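Local coordinates for putative polysaccharide binding proteins (DUF1812) (Bacteroides thetaiotaomicron VPI-5482, PDB 3GF8), which probably serves as an outer-membrane lipoprotein in the assembly or anchoring of fimbriae, at residues A[277-282]-A[289-294]. Numbering follows the deposited sequence.
Sequences WLAVQI and HRIQEE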
ATOM      1  N   TRP A 277      -8.770 -28.364  -0.021  1.00 29.21           N
ATOM      2  CA  TRP A 277      -8.334 -26.977  -0.262  1.00 29.24           C
ATOM      3  C   TRP A 277      -9.438 -25.955  -0.486  1.00 28.70           C
ATOM      4  O   TRP A 277      -9.252 -25.009  -1.230  1.00 32.29           O
ATOM      5  CB  TRP A 277      -7.335 -26.921  -1.417  1.00 30.87           C
ATOM      6  CG  TRP A 277      -6.043 -27.454  -0.985  1.00 35.80           C
ATOM      7  CD1 TRP A 277      -5.643 -28.737  -1.033  1.00 34.14           C
ATOM      8  CD2 TRP A 277      -5.000 -26.725  -0.345  1.00 35.72           C
ATOM      9  NE1 TRP A 277      -4.404 -28.866  -0.463  1.00 36.37           N
ATOM     10  CE2 TRP A 277      -3.978 -27.638  -0.048  1.00 41.02           C
ATOM     11  CE3 TRP A 277      -4.827 -25.384  -0.008  1.00 38.08           C
ATOM     12  CZ2 TRP A 277      -2.782 -27.260   0.554  1.00 39.81           C
ATOM     13  CZ3 TRP A 277      -3.637 -25.007   0.602  1.00 43.16           C
ATOM     14  CH2 TRP A 277      -2.637 -25.940   0.868  1.00 42.72           C
ATOM     15  N   LEU A 278     -10.582 -26.155   0.157  1.00 28.04           N
ATOM     16  CA  LEU A 278     -11.671 -25.179   0.165  0.50 27.35           C
ATOM     17  C   LEU A 278     -11.573 -24.434   1.495  1.00 26.45           C
ATOM     18  O   LEU A 278     -11.469 -25.072   2.546  1.00 28.19           O
ATOM     19  CB  LEU A 278     -13.010 -25.919   0.037  0.50 27.01           C
ATOM     20  CG  LEU A 278     -14.386 -25.260   0.163  0.50 29.37           C
ATOM     21  CD1 LEU A 278     -14.671 -24.335  -1.034  0.50 36.02           C
ATOM     22  CD2 LEU A 278     -15.505 -26.354   0.314  0.50 19.91           C
ATOM     23  N   ALA A 279     -11.595 -23.104   1.446  1.00 24.17           N
ATOM     24  CA  ALA A 279     -11.654 -22.284   2.669  1.00 24.89           C
ATOM     25  C   ALA A 279     -13.037 -22.390   3.332  1.00 24.86           C
ATOM     26  O   ALA A 279     -14.078 -22.047   2.742  1.00 26.56           O
ATOM     27  CB  ALA A 279     -11.298 -20.821   2.377  1.00 24.16           C
ATOM     28  N   VAL A 280     -13.054 -22.942   4.543  1.00 23.95           N
ATOM     29  CA  VAL A 280     -14.284 -23.057   5.290  1.00 24.24           C
ATOM     30  C   VAL A 280     -14.574 -21.736   5.979  1.00 26.69           C
ATOM     31  O   VAL A 280     -15.714 -21.214   5.936  1.00 26.90           O
ATOM     32  CB  VAL A 280     -14.241 -24.207   6.271  1.00 22.83           C
ATOM     33  CG1 VAL A 280     -15.541 -24.242   7.075  1.00 24.22           C
ATOM     34  CG2 VAL A 280     -14.011 -25.502   5.490  1.00 22.35           C
ATOM     35  N   GLN A 281     -13.536 -21.178   6.581  1.00 25.80           N
ATOM     36  CA  GLN A 281     -13.637 -19.878   7.195  1.00 27.06           C
ATOM     37  C   GLN A 281     -12.284 -19.229   7.218  1.00 26.15           C
ATOM     38  O   GLN A 281     -11.272 -19.927   7.143  1.00 26.50           O
ATOM     39  CB  GLN A 281     -14.181 -20.000   8.622  1.00 29.84           C
ATOM     40  CG  GLN A 281     -13.406 -20.955   9.495  1.00 36.48           C
ATOM     41  CD  GLN A 281     -13.638 -20.725  10.989  1.00 41.60           C
ATOM     42  OE1 GLN A 281     -14.784 -20.673  11.463  1.00 34.47           O
ATOM     43  NE2 GLN A 281     -12.536 -20.615  11.742  1.00 40.62           N
ATOM     44  N   ILE A 282     -12.289 -17.901   7.295  1.00 22.77           N
ATOM     45  CA  ILE A 282     -11.088 -17.129   7.498  1.00 23.90           C
ATOM     46  C   ILE A 282     -11.181 -16.282   8.764  1.00 20.98           C
ATOM     47  O   ILE A 282     -12.263 -15.953   9.256  1.00 21.89           O
ATOM     48  CB  ILE A 282     -10.761 -16.222   6.270  1.00 23.60           C
ATOM     49  CG1 ILE A 282     -11.767 -15.076   6.146  1.00 26.51           C
ATOM     50  CG2 ILE A 282     -10.744 -17.067   5.023  1.00 22.63           C
ATOM     51  CD1 ILE A 282     -11.718 -14.358   4.833  1.00 26.86           C
ATOM     52  N   HIS A 289     -14.962 -15.116   9.697  1.00 27.32           N
ATOM     53  CA  HIS A 289     -15.930 -15.104   8.578  1.00 27.95           C
ATOM     54  C   HIS A 289     -16.048 -16.471   7.872  1.00 30.23           C
ATOM     55  O   HIS A 289     -15.049 -17.008   7.361  1.00 32.65           O
ATOM     56  CB  HIS A 289     -15.523 -14.061   7.543  1.00 28.02           C
ATOM     57  CG  HIS A 289     -15.332 -12.694   8.117  1.00 36.07           C
ATOM     58  ND1 HIS A 289     -16.385 -11.908   8.535  1.00 36.06           N
ATOM     59  CD2 HIS A 289     -14.210 -11.970   8.340  1.00 44.97           C
ATOM     60  CE1 HIS A 289     -15.917 -10.761   8.994  1.00 36.00           C
ATOM     61  NE2 HIS A 289     -14.599 -10.775   8.891  1.00 38.59           N
ATOM     62  N   ARG A 290     -17.257 -17.041   7.879  1.00 30.49           N
ATOM     63  CA  ARG A 290     -17.597 -18.233   7.093  1.00 30.33           C
ATOM     64  C   ARG A 290     -17.502 -17.906   5.593  1.00 29.53           C
ATOM     65  O   ARG A 290     -17.903 -16.834   5.161  1.00 28.42           O
ATOM     66  CB  ARG A 290     -19.023 -18.685   7.399  1.00 30.98           C
ATOM     67  CG  ARG A 290     -19.465 -20.027   6.741  1.00 36.80           C
ATOM     68  CD  ARG A 290     -18.848 -21.202   7.509  1.00 51.01           C
ATOM     69  NE  ARG A 290     -19.369 -22.537   7.170  1.00 57.02           N
ATOM     70  CZ  ARG A 290     -19.069 -23.237   6.073  1.00 53.58           C
ATOM     71  NH1 ARG A 290     -18.246 -22.723   5.157  1.00 44.08           N
ATOM     72  NH2 ARG A 290     -19.603 -24.460   5.890  1.00 45.15           N
ATOM     73  N   ILE A 291     -16.922 -18.799   4.804  1.00 28.52           N
ATOM     74  CA  ILE A 291     -16.872 -18.558   3.375  1.00 28.72           C
ATOM     75  C   ILE A 291     -17.988 -19.382   2.798  1.00 27.09           C
ATOM     76  O   ILE A 291     -18.089 -20.569   3.070  1.00 23.27           O
ATOM     77  CB  ILE A 291     -15.540 -18.911   2.748  1.00 28.62           C
ATOM     78  CG1 ILE A 291     -14.424 -18.099   3.409  1.00 30.86           C
ATOM     79  CG2 ILE A 291     -15.602 -18.633   1.231  1.00 26.97           C
ATOM     80  CD1 ILE A 291     -14.363 -16.627   2.935  1.00 26.63           C
ATOM     81  N   GLN A 292     -18.877 -18.739   2.060  1.00 29.57           N
ATOM     82  CA  GLN A 292     -19.965 -19.487   1.408  1.00 33.32           C
ATOM     83  C   GLN A 292     -19.387 -20.192   0.190  1.00 30.54           C
ATOM     84  O   GLN A 292     -18.758 -19.561  -0.678  1.00 27.01           O
ATOM     85  CB  GLN A 292     -21.133 -18.571   0.994  1.00 35.37           C
ATOM     86  CG  GLN A 292     -21.836 -17.863   2.151  1.00 40.02           C
ATOM     87  CD  GLN A 292     -22.288 -18.826   3.244  1.00 47.78           C
ATOM     88  OE1 GLN A 292     -22.877 -19.863   2.957  1.00 58.32           O
ATOM     89  NE2 GLN A 292     -22.012 -18.485   4.501  1.00 53.96           N
ATOM     90  N   GLU A 293     -19.585 -21.498   0.141  1.00 29.88           N
ATOM     91  CA  GLU A 293     -18.993 -22.345  -0.915  1.00 33.54           C
ATOM     92  C   GLU A 293     -19.146 -21.770  -2.333  1.00 33.49           C
ATOM     93  O   GLU A 293     -18.193 -21.764  -3.124  1.00 34.32           O
ATOM     94  CB  GLU A 293     -19.548 -23.776  -0.841  1.00 32.27           C
ATOM     95  CG  GLU A 293     -18.504 -24.794  -1.172  1.00 35.76           C
ATOM     96  CD  GLU A 293     -18.966 -26.219  -1.005  1.00 40.30           C
ATOM     97  OE1 GLU A 293     -19.889 -26.486  -0.179  1.00 32.73           O
ATOM     98  OE2 GLU A 293     -18.364 -27.067  -1.705  1.00 39.04           O
ATOM     99  N   GLU A 294     -20.316 -21.218  -2.617  1.00 34.32           N
ATOM    100  CA  GLU A 294     -20.592 -20.615  -3.934  1.00 38.33           C
ATOM    101  C   GLU A 294     -19.695 -19.395  -4.198  1.00 40.39           C
ATOM    102  O   GLU A 294     -19.493 -19.010  -5.337  1.00 40.90           O
ATOM    103  CB  GLU A 294     -22.080 -20.211  -4.068  1.00 37.57           C
ATOM    104  CG  GLU A 294     -23.109 -21.346  -3.817  1.00 45.91           C
ATOM    105  CD  GLU A 294     -23.286 -21.756  -2.326  1.00 55.46           C
ATOM    106  OE1 GLU A 294     -22.705 -21.095  -1.432  1.00 58.87           O
ATOM    107  OE2 GLU A 294     -24.006 -22.746  -2.048  1.00 60.48           O
TER
HETATM  108  O   HOH W   1     -16.379 -22.656   1.636  1.00 37.85           O
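The C-terminal β-hairpin, strands 279-284 and 287-290, brings Ile282 against His289 as an antiparallel hydrogen-bonded pair. Ile282 N gives its hydrogen to His289 O at 2.9 Å, and His289 N returns the bond to Ile282 O. Gln281 and Arg290 follow as a non-hydrogen-bonded pair, with Gln281 CA 3.2 Å from His289 O in a CA-H...O contact. On the strand's other flank, where it pairs with strand 266-273, Val280 and Gln281 both face Phe272 in a classic β-bulge, within a β-rich chain of the fimbrillin superfamily. Val280 O takes two donors: Ile291 N, at 2.9 Å and almost straight (179°) but above the carbonyl plane, and Arg290 NH1, in a weak, bent bond. The arginine chain folds back at chi2 (77°), which lays one guanidinium face under Val280 CG1, 3.6 Å from NH1. A water at the edge of that guanidinium donates to both Ala279 O and Ile291 O. On the buried side, Ile282 CD1 meets Ile291 CD1 at 4.0 Å, and Tyr244 of helix 241-246 touches both isoleucines. With Ile282 cut back to an alanine, Ile291 CD1 and Tyr244 would probably lose the apolar neighbour they share. Farther along, the Leu278 side chain crosses that of Glu293 at about a right angle, a contact that stays doubtful because the leucine has two conformers.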